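Local coordinates for protein CalS13 (PDB 4ZAS) that probably acts as a pyridoxal phosphate-dependent sugar aminotransferase of the DegT/DnrJ/EryC1 family, with dTDP-4-keto-6-deoxyglucose bound in this crystal, at residues Ile71-Val77 and Phe231-Asp237; Ser91-Gly97 and Arg242-Arg246; Pro106-Thr112 and Ala154-Val159; Arg131-Val135 and Thr367-Leu372. All blocks are in the same frame, centred on the assembly; numbering follows the deposited sequence.

Contact 1: Ile71-Val77 and Phe231-Asp237; sequences IGNPRVV and FVVLPDD
Asn73 ND2 is gripped by two carbonyl oxygens: it donates to Leu234 O at 2.9 Å, coming from above that carbonyl's plane, and to Gly208 O elsewhere in the chain. With CG turned away from the backbone N (chi1 -176°), the amide faces Leu234, and its OD1 accepts the backbone N of Arg75, closing an Asx turn. Arg75 runs extended from CG to NE past Leu234. Its NE meets Asp237 OD1 at 2.9 Å in a nearly straight salt bridge (177° at the hydrogen); OD1 lies in the guanidinium plane, although the carboxylate is turned 47° against it. Pro235 O sits over one guanidinium face. Val77 and Val232 form an antiparallel hydrogen-bonded pair and Val76 and Val233 a non-hydrogen-bonded one, while Leu234 N bonds to Arg75 O. On the Val76 face, Phe231 receives Ile71 CD1 at its CE2 (3.7 Å) and Val76 CG1 at its CD2 (3.8 Å), and the ring also stacks with Tyr216. The strands are thus joined by backbone bonds and buried apolar packing, while an ion pair ties the turn before edge strand 76-79 to the start of helix 237-247, where the helix dipole is likely to favour the carboxylate.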
loop_
_atom_site.group_PDB
_atom_site.type_symbol
_atom_site.label_atom_id
_atom_site.label_comp_id
_atom_site.label_asym_id
_atom_site.label_seq_id
_atom_site.Cartn_x
_atom_site.Cartn_y
_atom_site.Cartn_z
ATOM N N ILE A 71 18.406 14.325 -6.958
ATOM C CA ILE A 71 18.545 13.372 -8.042
ATOM C C ILE A 71 18.796 14.142 -9.326
ATOM O O ILE A 71 19.456 13.657 -10.225
ATOM C CB ILE A 71 17.313 12.474 -8.129
ATOM C CG1 ILE A 71 17.262 11.558 -6.909
ATOM C CG2 ILE A 71 17.314 11.674 -9.425
ATOM C CD1 ILE A 71 16.130 10.613 -6.925
ATOM N N GLY A 72 18.280 15.358 -9.409
ATOM C CA GLY A 72 18.480 16.153 -10.605
ATOM C C GLY A 72 17.415 15.874 -11.638
ATOM O O GLY A 72 17.600 16.179 -12.805
ATOM N N ASN A 73 16.303 15.293 -11.188
ATOM C CA ASN A 73 15.120 15.002 -12.006
ATOM C C ASN A 73 13.867 15.317 -11.194
ATOM O O ASN A 73 13.595 14.659 -10.185
ATOM C CB ASN A 73 15.107 13.542 -12.442
ATOM C CG ASN A 73 13.950 13.214 -13.371
ATOM O OD1 ASN A 73 13.013 14.002 -13.529
ATOM N ND2 ASN A 73 13.981 12.017 -13.946
ATOM N N PRO A 74 13.109 16.339 -11.612
ATOM C CA PRO A 74 11.963 16.806 -10.824
ATOM C C PRO A 74 10.740 15.864 -10.823
ATOM O O PRO A 74 9.849 16.035 -9.974
ATOM C CB PRO A 74 11.624 18.148 -11.488
ATOM C CG PRO A 74 12.087 17.993 -12.902
ATOM C CD PRO A 74 13.324 17.151 -12.819
ATOM N N ARG A 75 10.698 14.895 -11.738
ATOM C CA ARG A 75 9.520 14.030 -11.877
ATOM C C ARG A 75 9.464 12.932 -10.831
ATOM O O ARG A 75 9.540 11.742 -11.148
ATOM C CB ARG A 75 9.489 13.413 -13.277
ATOM C CG ARG A 75 9.399 14.451 -14.379
ATOM C CD ARG A 75 10.043 13.919 -15.612
ATOM N NE ARG A 75 10.234 14.969 -16.595
ATOM C CZ ARG A 75 11.435 15.259 -17.071
ATOM N NH1 ARG A 75 12.478 14.585 -16.596
ATOM N NH2 ARG A 75 11.609 16.225 -17.964
ATOM N N VAL A 76 9.283 13.335 -9.584
ATOM C CA VAL A 76 9.280 12.402 -8.473
ATOM C C VAL A 76 7.864 12.207 -7.942
ATOM O O VAL A 76 7.174 13.168 -7.595
ATOM C CB VAL A 76 10.212 12.889 -7.352
ATOM C CG1 VAL A 76 10.188 11.901 -6.170
ATOM C CG2 VAL A 76 11.624 13.048 -7.878
ATOM N N VAL A 77 7.425 10.960 -7.905
ATOM C CA VAL A 77 6.130 10.627 -7.357
ATOM C C VAL A 77 6.304 9.759 -6.121
ATOM O O VAL A 77 6.638 8.581 -6.244
ATOM C CB VAL A 77 5.257 9.912 -8.414
ATOM C CG1 VAL A 77 3.904 9.517 -7.825
ATOM C CG2 VAL A 77 5.082 10.799 -9.635
ATOM N N PHE A 231 9.520 6.146 -3.764
ATOM C CA PHE A 231 9.116 7.071 -4.801
ATOM C C PHE A 231 9.535 6.524 -6.147
ATOM O O PHE A 231 10.395 5.646 -6.234
ATOM C CB PHE A 231 9.693 8.461 -4.569
ATOM C CG PHE A 231 11.188 8.493 -4.406
ATOM C CD1 PHE A 231 11.764 8.349 -3.168
ATOM C CD2 PHE A 231 12.012 8.678 -5.496
ATOM C CE1 PHE A 231 13.143 8.407 -3.021
ATOM C CE2 PHE A 231 13.384 8.722 -5.352
ATOM C CZ PHE A 231 13.950 8.588 -4.112
ATOM N N VAL A 232 8.862 7.006 -7.183
ATOM C CA VAL A 232 9.145 6.639 -8.561
ATOM C C VAL A 232 9.695 7.861 -9.294
ATOM O O VAL A 232 9.161 8.967 -9.134
ATOM C CB VAL A 232 7.891 6.099 -9.251
ATOM C CG1 VAL A 232 8.211 5.664 -10.656
ATOM C CG2 VAL A 232 7.279 4.972 -8.439
ATOM N N VAL A 233 10.757 7.664 -10.082
ATOM C CA VAL A 233 11.345 8.748 -10.892
ATOM C C VAL A 233 11.073 8.481 -12.378
ATOM O O VAL A 233 11.348 7.405 -12.898
ATOM C CB VAL A 233 12.864 8.900 -10.614
ATOM C CG1 VAL A 233 13.422 10.142 -11.300
ATOM C CG2 VAL A 233 13.135 8.960 -9.110
ATOM N N LEU A 234 10.520 9.463 -13.063
ATOM C CA LEU A 234 10.115 9.257 -14.443
ATOM C C LEU A 234 11.009 10.025 -15.401
ATOM O O LEU A 234 11.469 11.121 -15.084
ATOM C CB LEU A 234 8.646 9.674 -14.633
ATOM C CG LEU A 234 7.534 8.809 -14.018
ATOM C CD1 LEU A 234 7.740 7.306 -14.212
ATOM C CD2 LEU A 234 7.395 9.104 -12.546
ATOM N N PRO A 235 11.245 9.456 -16.585
ATOM C CA PRO A 235 12.090 10.094 -17.605
ATOM C C PRO A 235 11.397 11.165 -18.413
ATOM O O PRO A 235 12.111 11.921 -19.064
ATOM C CB PRO A 235 12.503 8.930 -18.503
ATOM C CG PRO A 235 11.416 7.959 -18.369
ATOM C CD PRO A 235 10.912 8.067 -16.935
ATOM N N ASP A 236 10.065 11.226 -18.406
ATOM C CA ASP A 236 9.358 12.310 -19.115
ATOM C C ASP A 236 8.010 12.710 -18.497
ATOM O O ASP A 236 7.495 12.064 -17.598
ATOM C CB ASP A 236 9.157 11.963 -20.600
ATOM C CG ASP A 236 8.477 10.625 -20.814
ATOM O OD1 ASP A 236 7.286 10.503 -20.475
ATOM O OD2 ASP A 236 9.120 9.710 -21.377
ATOM N N ASP A 237 7.449 13.795 -18.993
ATOM C CA ASP A 237 6.251 14.353 -18.398
ATOM C C ASP A 237 4.988 13.498 -18.613
ATOM O O ASP A 237 4.101 13.505 -17.770
ATOM C CB ASP A 237 6.034 15.779 -18.919
ATOM C CG ASP A 237 7.133 16.747 -18.456
ATOM O OD1 ASP A 237 7.934 16.368 -17.571
ATOM O OD2 ASP A 237 7.191 17.895 -18.952
#

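Contact 2: Ser91-Gly97 and Arg242-Arg246; sequences SLAARPG and RLRLR
Arg246, on helix 237-247, reaches across to Ser91 and Arg95 at the C-terminal end of helix 82-94; the two helices pack together beside the central sheet of a fold type I aminotransferase domain. The hydrogen bonds all come from its guanidinium. CG is anti to the carbonyl carbon (chi1 -63°), and beyond it the chain stays extended, carrying the flat end to the last turn of the other helix. There NH1 donates to Ser91 OG at 2.9 Å, with OG in the guanidinium plane, and more weakly to Ser91 O. NH2 donates to Arg95 O, likewise near the guanidinium plane, and NH1 adds a weak bond to that same oxygen. Ser91 OG is held a second time through Leu88 O, so the hydroxyl links its own helix to the arginine.

Stacking of like charges follows. The Arg95 guanidinium lies flat on that of Arg246, centres 4.1 Å apart and planes 13° from parallel, the two chains running past each other in opposite directions. Trp267 makes a cation-pi contact with Arg95, and Glu266 a long, weak ion pair with Arg246 NE; both would probably ease the repulsion. Glu266 forms its proper salt bridge with Arg242 NH1, while Pro96 O sits over one face of the Arg242 guanidinium.

Apolar packing closes the interface. Leu92 turns its end to helix 237-247, where CD2 lies 3.6 Å from Arg242 CD. The side chains of Leu92 and Leu243 cross at about a right angle, and the methyls Leu92 CD2 and Leu243 CD1 meet at 3.4 Å.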
loop_
_atom_site.group_PDB
_atom_site.type_symbol
_atom_site.label_atom_id
_atom_site.label_comp_id
_atom_site.label_asym_id
_atom_site.label_seq_id
_atom_site.Cartn_x
_atom_site.Cartn_y
_atom_site.Cartn_z
ATOM N N SER A 91 2.350 -1.154 -14.121
ATOM C CA SER A 91 1.007 -0.984 -14.643
ATOM C C SER A 91 1.029 -0.221 -15.987
ATOM O O SER A 91 0.119 -0.369 -16.802
ATOM C CB SER A 91 0.132 -0.246 -13.636
ATOM O OG SER A 91 0.331 1.152 -13.722
ATOM N N LEU A 92 2.092 0.546 -16.226
ATOM C CA LEU A 92 2.311 1.223 -17.504
ATOM C C LEU A 92 2.469 0.218 -18.624
ATOM O O LEU A 92 2.057 0.459 -19.770
ATOM C CB LEU A 92 3.556 2.088 -17.444
ATOM C CG LEU A 92 3.512 3.256 -16.473
ATOM C CD1 LEU A 92 4.896 3.878 -16.380
ATOM C CD2 LEU A 92 2.494 4.259 -16.929
ATOM N N ALA A 93 3.110 -0.896 -18.287
ATOM C CA ALA A 93 3.352 -1.963 -19.245
ATOM C C ALA A 93 2.068 -2.733 -19.511
ATOM O O ALA A 93 1.694 -2.979 -20.658
ATOM C CB ALA A 93 4.429 -2.883 -18.734
ATOM N N ALA A 94 1.390 -3.096 -18.429
ATOM C CA ALA A 94 0.148 -3.853 -18.493
ATOM C C ALA A 94 -1.005 -3.043 -19.093
ATOM O O ALA A 94 -1.786 -3.564 -19.884
ATOM C CB ALA A 94 -0.216 -4.337 -17.114
ATOM N N ARG A 95 -1.116 -1.782 -18.684
ATOM C CA ARG A 95 -2.166 -0.869 -19.150
ATOM C C ARG A 95 -1.540 0.427 -19.635
ATOM O O ARG A 95 -1.357 1.357 -18.855
ATOM C CB ARG A 95 -3.191 -0.548 -18.048
ATOM C CG ARG A 95 -4.051 -1.708 -17.556
ATOM C CD ARG A 95 -4.471 -1.545 -16.070
ATOM N NE ARG A 95 -5.066 -0.253 -15.771
ATOM C CZ ARG A 95 -4.814 0.445 -14.672
ATOM N NH1 ARG A 95 -3.987 -0.023 -13.747
ATOM N NH2 ARG A 95 -5.401 1.614 -14.494
ATOM N N PRO A 96 -1.208 0.496 -20.928
ATOM C CA PRO A 96 -0.435 1.608 -21.509
ATOM C C PRO A 96 -0.947 3.074 -21.364
ATOM O O PRO A 96 -0.086 3.905 -21.085
ATOM C CB PRO A 96 -0.368 1.222 -22.988
ATOM C CG PRO A 96 -0.418 -0.267 -22.972
ATOM C CD PRO A 96 -1.400 -0.603 -21.888
ATOM N N GLY A 97 -2.221 3.438 -21.528
ATOM C CA GLY A 97 -3.367 2.583 -21.766
ATOM C C GLY A 97 -4.591 3.299 -21.205
ATOM O O GLY A 97 -4.472 4.124 -20.300
ATOM N N ARG A 242 0.889 10.463 -15.783
ATOM C CA ARG A 242 0.137 9.220 -15.701
ATOM C C ARG A 242 0.272 8.490 -14.363
ATOM O O ARG A 242 -0.697 7.936 -13.851
ATOM C CB ARG A 242 0.536 8.271 -16.828
ATOM C CG ARG A 242 -0.431 7.106 -16.930
ATOM C CD ARG A 242 -0.206 6.246 -18.152
ATOM N NE ARG A 242 0.039 7.016 -19.370
ATOM C CZ ARG A 242 -0.909 7.392 -20.222
ATOM N NH1 ARG A 242 -2.176 7.068 -20.004
ATOM N NH2 ARG A 242 -0.580 8.086 -21.303
ATOM N N LEU A 243 1.471 8.479 -13.801
ATOM C CA LEU A 243 1.694 7.743 -12.572
ATOM C C LEU A 243 1.127 8.482 -11.389
ATOM O O LEU A 243 0.675 7.862 -10.429
ATOM C CB LEU A 243 3.180 7.468 -12.369
ATOM C CG LEU A 243 3.446 5.976 -12.507
ATOM C CD1 LEU A 243 2.888 5.541 -13.816
ATOM C CD2 LEU A 243 4.922 5.624 -12.416
ATOM N N ARG A 244 1.155 9.808 -11.460
ATOM C CA ARG A 244 0.614 10.638 -10.396
ATOM C C ARG A 244 -0.900 10.375 -10.338
ATOM O O ARG A 244 -1.495 10.263 -9.259
ATOM C CB ARG A 244 0.911 12.114 -10.663
ATOM C CG ARG A 244 1.148 12.941 -9.423
ATOM C CD ARG A 244 1.669 14.341 -9.750
ATOM N NE ARG A 244 0.611 15.340 -9.585
ATOM C CZ ARG A 244 0.308 15.930 -8.427
ATOM N NH1 ARG A 244 0.986 15.637 -7.327
ATOM N NH2 ARG A 244 -0.673 16.820 -8.367
ATOM N N LEU A 245 -1.488 10.202 -11.522
ATOM C CA LEU A 245 -2.892 9.880 -11.665
ATOM C C LEU A 245 -3.237 8.542 -11.042
ATOM O O LEU A 245 -4.173 8.455 -10.240
ATOM C CB LEU A 245 -3.285 9.843 -13.145
ATOM C CG LEU A 245 -4.192 10.921 -13.719
ATOM C CD1 LEU A 245 -4.494 10.601 -15.160
ATOM C CD2 LEU A 245 -5.481 10.970 -12.911
ATOM N N ARG A 246 -2.518 7.493 -11.443
ATOM C CA ARG A 246 -2.840 6.153 -10.966
ATOM C C ARG A 246 -2.468 5.986 -9.503
ATOM O O ARG A 246 -2.822 4.985 -8.875
ATOM C CB ARG A 246 -2.147 5.089 -11.801
ATOM C CG ARG A 246 -2.583 5.088 -13.218
ATOM C CD ARG A 246 -1.984 3.933 -13.975
ATOM N NE ARG A 246 -2.429 3.949 -15.367
ATOM C CZ ARG A 246 -2.098 3.028 -16.262
ATOM N NH1 ARG A 246 -1.302 2.028 -15.910
ATOM N NH2 ARG A 246 -2.562 3.107 -17.500
#

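Contact 3: Pro106-Thr112 and Ala154-Val159; sequences PGEVLTT and ATRAIV
Val109 spreads its two methyls over two residues of the neighbouring strand. A first torsion of 178° carries CG1 away from the backbone N and up to Val159 CG2 (3.8 Å), while CG2 lies 4.1 Å from Ala157 CB. Leu90 and Ala93 of helix 82-94 pack on this same face of the sheet. With an alanine at Val109 both methyls would be gone, which would probably open a gap beside Ala157 CB and Val159 CG2, under helix 82-94. The other face carries Leu110, whose CD1 comes at about a right angle to Thr155, 3.6 Å from OG1, with Leu147 of helix 144-150 covering Leu110 and Ile158. Thr155 OG1 bonds to Ser152 N and donates to a water at 2.7 Å; the water donates in turn to Glu108 OE1 at 2.9 Å. Glu108, extended beyond CG, also lays that carboxylate end against Ala154 CB. Arg156 bends at chi2 (-73°), which folds its chain back along Gly107: CG is 3.7 Å from Gly107 CA, which lies over one guanidinium face, and NH1 bonds to Pro153 O. Thr111 lies alongside Val159, pointing the same way, and its OG1 is bonded to Asn120 OD1.

The backbones run parallel. Glu108 N bonds to Ala154 O, Arg156 N to Glu108 O, Leu110 N to Ala157 O and Val159 N to Leu110 O. Glu108 pairs with Thr155 but Val109 with Ala157, so Arg156 is the extra residue of a beta bulge. This pair belongs to the mainly parallel seven-stranded sheet of the large domain of fold type I pyridoxal phosphate enzymes.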
loop_
_atom_site.group_PDB
_atom_site.type_symbol
_atom_site.label_atom_id
_atom_site.label_comp_id
_atom_site.label_asym_id
_atom_site.label_seq_id
_atom_site.Cartn_x
_atom_site.Cartn_y
_atom_site.Cartn_z
ATOM N N PRO A 106 -1.276 -11.795 -22.203
ATOM C CA PRO A 106 -0.249 -12.290 -23.132
ATOM C C PRO A 106 1.181 -11.830 -22.775
ATOM O O PRO A 106 2.161 -12.474 -23.163
ATOM C CB PRO A 106 -0.685 -11.694 -24.474
ATOM C CG PRO A 106 -1.452 -10.444 -24.116
ATOM C CD PRO A 106 -2.052 -10.667 -22.756
ATOM N N GLY A 107 1.270 -10.722 -22.039
ATOM C CA GLY A 107 2.511 -10.051 -21.670
ATOM C C GLY A 107 3.535 -10.648 -20.708
ATOM O O GLY A 107 3.174 -11.299 -19.720
ATOM N N GLU A 108 4.819 -10.417 -20.994
ATOM C CA GLU A 108 5.904 -10.883 -20.129
ATOM C C GLU A 108 6.805 -9.769 -19.611
ATOM O O GLU A 108 6.895 -8.692 -20.196
ATOM C CB GLU A 108 6.769 -11.891 -20.853
ATOM C CG GLU A 108 6.034 -13.119 -21.290
ATOM C CD GLU A 108 6.867 -13.966 -22.206
ATOM O OE1 GLU A 108 7.988 -13.522 -22.551
ATOM O OE2 GLU A 108 6.407 -15.076 -22.552
ATOM N N VAL A 109 7.469 -10.048 -18.495
ATOM C CA VAL A 109 8.477 -9.158 -17.932
ATOM C C VAL A 109 9.744 -9.949 -17.663
ATOM O O VAL A 109 9.715 -10.983 -16.981
ATOM C CB VAL A 109 7.978 -8.480 -16.637
ATOM C CG1 VAL A 109 9.080 -7.595 -16.035
ATOM C CG2 VAL A 109 6.713 -7.664 -16.909
ATOM N N LEU A 110 10.846 -9.472 -18.230
ATOM C CA LEU A 110 12.159 -10.056 -18.010
ATOM C C LEU A 110 12.757 -9.411 -16.775
ATOM O O LEU A 110 12.805 -8.179 -16.666
ATOM C CB LEU A 110 13.051 -9.841 -19.232
ATOM C CG LEU A 110 12.625 -10.634 -20.464
ATOM C CD1 LEU A 110 13.298 -10.113 -21.707
ATOM C CD2 LEU A 110 12.877 -12.125 -20.287
ATOM N N THR A 111 13.185 -10.229 -15.826
ATOM C CA THR A 111 13.651 -9.707 -14.543
ATOM C C THR A 111 14.681 -10.621 -13.905
ATOM O O THR A 111 14.874 -11.758 -14.347
ATOM C CB THR A 111 12.490 -9.546 -13.558
ATOM O OG1 THR A 111 12.997 -9.108 -12.294
ATOM C CG2 THR A 111 11.800 -10.877 -13.351
ATOM N N THR A 112 15.312 -10.147 -12.839
ATOM C CA THR A 112 16.299 -10.969 -12.158
ATOM C C THR A 112 15.705 -11.618 -10.925
ATOM O O THR A 112 14.896 -11.013 -10.233
ATOM C CB THR A 112 17.532 -10.167 -11.766
ATOM O OG1 THR A 112 18.303 -10.949 -10.842
ATOM C CG2 THR A 112 17.115 -8.886 -11.093
ATOM N N ALA A 154 6.981 -10.346 -26.980
ATOM C CA ALA A 154 6.136 -10.531 -25.808
ATOM C C ALA A 154 6.610 -9.759 -24.582
ATOM O O ALA A 154 5.896 -9.670 -23.587
ATOM C CB ALA A 154 6.041 -12.011 -25.476
ATOM N N THR A 155 7.822 -9.233 -24.631
ATOM C CA THR A 155 8.356 -8.482 -23.504
ATOM C C THR A 155 7.661 -7.136 -23.365
ATOM O O THR A 155 7.847 -6.267 -24.215
ATOM C CB THR A 155 9.857 -8.240 -23.662
ATOM O OG1 THR A 155 10.524 -9.483 -23.944
ATOM C CG2 THR A 155 10.433 -7.601 -22.400
ATOM N N ARG A 156 6.867 -6.946 -22.314
ATOM C CA ARG A 156 6.224 -5.653 -22.107
ATOM C C ARG A 156 7.147 -4.753 -21.328
ATOM O O ARG A 156 7.143 -3.530 -21.491
ATOM C CB ARG A 156 4.902 -5.799 -21.360
ATOM C CG ARG A 156 3.922 -6.663 -22.083
ATOM C CD ARG A 156 3.345 -5.963 -23.302
ATOM N NE ARG A 156 2.527 -6.895 -24.065
ATOM C CZ ARG A 156 2.984 -7.612 -25.090
ATOM N NH1 ARG A 156 4.239 -7.461 -25.498
ATOM N NH2 ARG A 156 2.185 -8.462 -25.726
ATOM N N ALA A 157 7.954 -5.366 -20.475
ATOM C CA ALA A 157 8.843 -4.598 -19.616
ATOM C C ALA A 157 10.071 -5.408 -19.199
ATOM O O ALA A 157 10.063 -6.647 -19.219
ATOM C CB ALA A 157 8.080 -4.094 -18.378
ATOM N N ILE A 158 11.131 -4.684 -18.846
ATOM C CA ILE A 158 12.369 -5.255 -18.331
ATOM C C ILE A 158 12.669 -4.637 -16.981
ATOM O O ILE A 158 12.671 -3.402 -16.845
ATOM C CB ILE A 158 13.541 -5.015 -19.313
ATOM C CG1 ILE A 158 13.290 -5.722 -20.639
ATOM C CG2 ILE A 158 14.860 -5.471 -18.713
ATOM C CD1 ILE A 158 14.114 -5.157 -21.796
ATOM N N VAL A 159 12.895 -5.472 -15.974
ATOM C CA VAL A 159 13.251 -4.956 -14.645
ATOM C C VAL A 159 14.684 -5.340 -14.249
ATOM O O VAL A 159 14.991 -6.524 -14.113
ATOM C CB VAL A 159 12.274 -5.463 -13.550
ATOM C CG1 VAL A 159 12.696 -4.930 -12.193
ATOM C CG2 VAL A 159 10.843 -5.045 -13.841
HETATM O O HOH W 1 10.351 -11.970 -22.917
#

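Contact 4: Arg131-Val135 and Thr367-Leu372; sequences RWVDV and TTLPGL
Thr367 CG2 comes to the edge of the Trp132 ring system, 4.0 Å from Trp132 CB, and opens a contact in which the N terminus of helix 370-375 binds a carboxylate, that of Asp134, just beyond edge strand 129-132. Leu369, at the N-cap position, sends CD1 to Trp132 CB (3.9 Å) and slides past Asp134 in the opposite direction, its CB beside OD1. Pro370 has no N-H to offer; its CD rests 3.3 Å from Asp134 OD2. Gly371 N then donates to OD2 at 2.7 Å, and its lack of a side chain matters, since a CB here would run into Val135 O and OD2. Leu372 N donates to Asp134 OD1 at 2.8 Å. Each oxygen uses its syn lone pair, so two successive N-H groups of the first helical turn hold the carboxylate. Swung away from its own N (chi1 -158°), the carboxylate points at the helix end; OD1 also receives Val135 N from above the carboxylate plane. A leucine in place of Asp134 would probably leave the N-H groups of Gly371 and Leu372 without their acceptor and the helix end without its compensating negative charge. Beyond the carboxylate, Leu372 CD1 packs on Val135 CG2 at 4.2 Å.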
loop_
_atom_site.group_PDB
_atom_site.type_symbol
_atom_site.label_atom_id
_atom_site.label_comp_id
_atom_site.label_asym_id
_atom_site.label_seq_id
_atom_site.Cartn_x
_atom_site.Cartn_y
_atom_site.Cartn_z
ATOM N N ARG A 131 9.587 -13.897 -16.881
ATOM C CA ARG A 131 10.671 -14.695 -17.467
ATOM C C ARG A 131 12.008 -14.291 -16.830
ATOM O O ARG A 131 12.344 -13.106 -16.733
ATOM C CB ARG A 131 10.734 -14.587 -18.990
ATOM C CG ARG A 131 9.701 -15.439 -19.707
ATOM C CD ARG A 131 9.903 -15.450 -21.219
ATOM N NE ARG A 131 11.216 -15.928 -21.646
ATOM C CZ ARG A 131 11.752 -15.653 -22.834
ATOM N NH1 ARG A 131 11.098 -14.886 -23.702
ATOM N NH2 ARG A 131 12.951 -16.127 -23.149
ATOM N N TRP A 132 12.725 -15.282 -16.312
ATOM C CA TRP A 132 13.947 -15.003 -15.574
ATOM C C TRP A 132 15.125 -14.766 -16.489
ATOM O O TRP A 132 15.370 -15.510 -17.444
ATOM C CB TRP A 132 14.270 -16.138 -14.619
ATOM C CG TRP A 132 13.206 -16.395 -13.551
ATOM C CD1 TRP A 132 12.509 -17.558 -13.349
ATOM C CD2 TRP A 132 12.748 -15.476 -12.541
ATOM N NE1 TRP A 132 11.651 -17.416 -12.293
ATOM C CE2 TRP A 132 11.784 -16.158 -11.766
ATOM C CE3 TRP A 132 13.078 -14.158 -12.204
ATOM C CZ2 TRP A 132 11.134 -15.563 -10.682
ATOM C CZ3 TRP A 132 12.433 -13.562 -11.117
ATOM C CH2 TRP A 132 11.462 -14.264 -10.380
ATOM N N VAL A 133 15.878 -13.734 -16.174
ATOM C CA VAL A 133 17.134 -13.536 -16.836
ATOM C C VAL A 133 18.231 -13.937 -15.855
ATOM O O VAL A 133 18.114 -13.702 -14.645
ATOM C CB VAL A 133 17.268 -12.106 -17.320
ATOM C CG1 VAL A 133 18.521 -11.947 -18.135
ATOM C CG2 VAL A 133 16.077 -11.774 -18.155
ATOM N N ASP A 134 19.279 -14.573 -16.376
ATOM C CA ASP A 134 20.377 -15.045 -15.540
ATOM C C ASP A 134 21.064 -13.841 -14.896
ATOM O O ASP A 134 20.838 -12.688 -15.264
ATOM C CB ASP A 134 21.368 -15.892 -16.357
ATOM C CG ASP A 134 22.218 -16.847 -15.489
ATOM O OD1 ASP A 134 22.022 -16.888 -14.261
ATOM O OD2 ASP A 134 23.056 -17.599 -16.049
ATOM N N VAL A 135 21.873 -14.139 -13.899
ATOM C CA VAL A 135 22.611 -13.148 -13.157
ATOM C C VAL A 135 24.077 -13.222 -13.566
ATOM O O VAL A 135 24.619 -14.297 -13.828
ATOM C CB VAL A 135 22.418 -13.364 -11.640
ATOM C CG1 VAL A 135 23.414 -12.578 -10.850
ATOM C CG2 VAL A 135 21.001 -12.979 -11.239
ATOM N N THR A 367 13.568 -22.029 -15.060
ATOM C CA THR A 367 14.407 -22.189 -16.232
ATOM C C THR A 367 15.848 -22.288 -15.734
ATOM O O THR A 367 16.156 -21.796 -14.653
ATOM C CB THR A 367 14.221 -20.988 -17.211
ATOM O OG1 THR A 367 15.155 -21.077 -18.282
ATOM C CG2 THR A 367 14.458 -19.675 -16.512
ATOM N N THR A 368 16.736 -22.925 -16.488
ATOM C CA THR A 368 18.113 -23.074 -16.018
ATOM C C THR A 368 18.903 -21.769 -16.097
ATOM O O THR A 368 19.025 -21.170 -17.170
ATOM C CB THR A 368 18.857 -24.094 -16.827
ATOM O OG1 THR A 368 18.693 -23.730 -18.200
ATOM C CG2 THR A 368 18.275 -25.473 -16.619
ATOM N N LEU A 369 19.455 -21.355 -14.957
ATOM C CA LEU A 369 20.236 -20.126 -14.868
ATOM C C LEU A 369 21.627 -20.432 -14.277
ATOM O O LEU A 369 21.836 -20.351 -13.066
ATOM C CB LEU A 369 19.493 -19.093 -14.023
ATOM C CG LEU A 369 18.029 -18.861 -14.400
ATOM C CD1 LEU A 369 17.270 -18.192 -13.258
ATOM C CD2 LEU A 369 17.910 -18.034 -15.683
ATOM N N PRO A 370 22.583 -20.808 -15.138
ATOM C CA PRO A 370 23.871 -21.330 -14.661
ATOM C C PRO A 370 24.692 -20.287 -13.894
ATOM O O PRO A 370 25.381 -20.615 -12.920
ATOM C CB PRO A 370 24.571 -21.762 -15.953
ATOM C CG PRO A 370 23.934 -20.955 -17.026
ATOM C CD PRO A 370 22.511 -20.758 -16.609
ATOM N N GLY A 371 24.614 -19.038 -14.330
ATOM C CA GLY A 371 25.317 -17.981 -13.639
ATOM C C GLY A 371 24.813 -17.838 -12.214
ATOM O O GLY A 371 25.612 -17.739 -11.281
ATOM N N LEU A 372 23.490 -17.845 -12.041
ATOM C CA LEU A 372 22.903 -17.727 -10.709
ATOM C C LEU A 372 23.256 -18.950 -9.900
ATOM O O LEU A 372 23.607 -18.839 -8.730
ATOM C CB LEU A 372 21.379 -17.528 -10.769
ATOM C CG LEU A 372 20.678 -17.405 -9.405
ATOM C CD1 LEU A 372 21.203 -16.252 -8.556
ATOM C CD2 LEU A 372 19.185 -17.225 -9.618
#

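Overall arrangement
Contacts 1, 3 and 4 lie along one seven-stranded sheet: contact 1 joins edge strand 76-79 to strand 230-233, contact 3 pairs two inner strands, and contact 4 ties the opposite edge strand, 129-132, to helix 370-375. Contacts 3 and 4 adjoin through the strand pairing of 108-111 with 129-132, whereas the centres of contacts 1 and 4 are 31 Å apart. Contact 2 joins two helices that pack on this sheet: Leu243 on Val232 and Leu234 of contact 1, Ala93 on Ala157 of contact 3. The side chain of Val77 is about 10 Å from that of Arg253, a dTDP-binding residue, and that of Thr112 about 13 Å from the bound dTDP-4-keto-6-deoxyglucose.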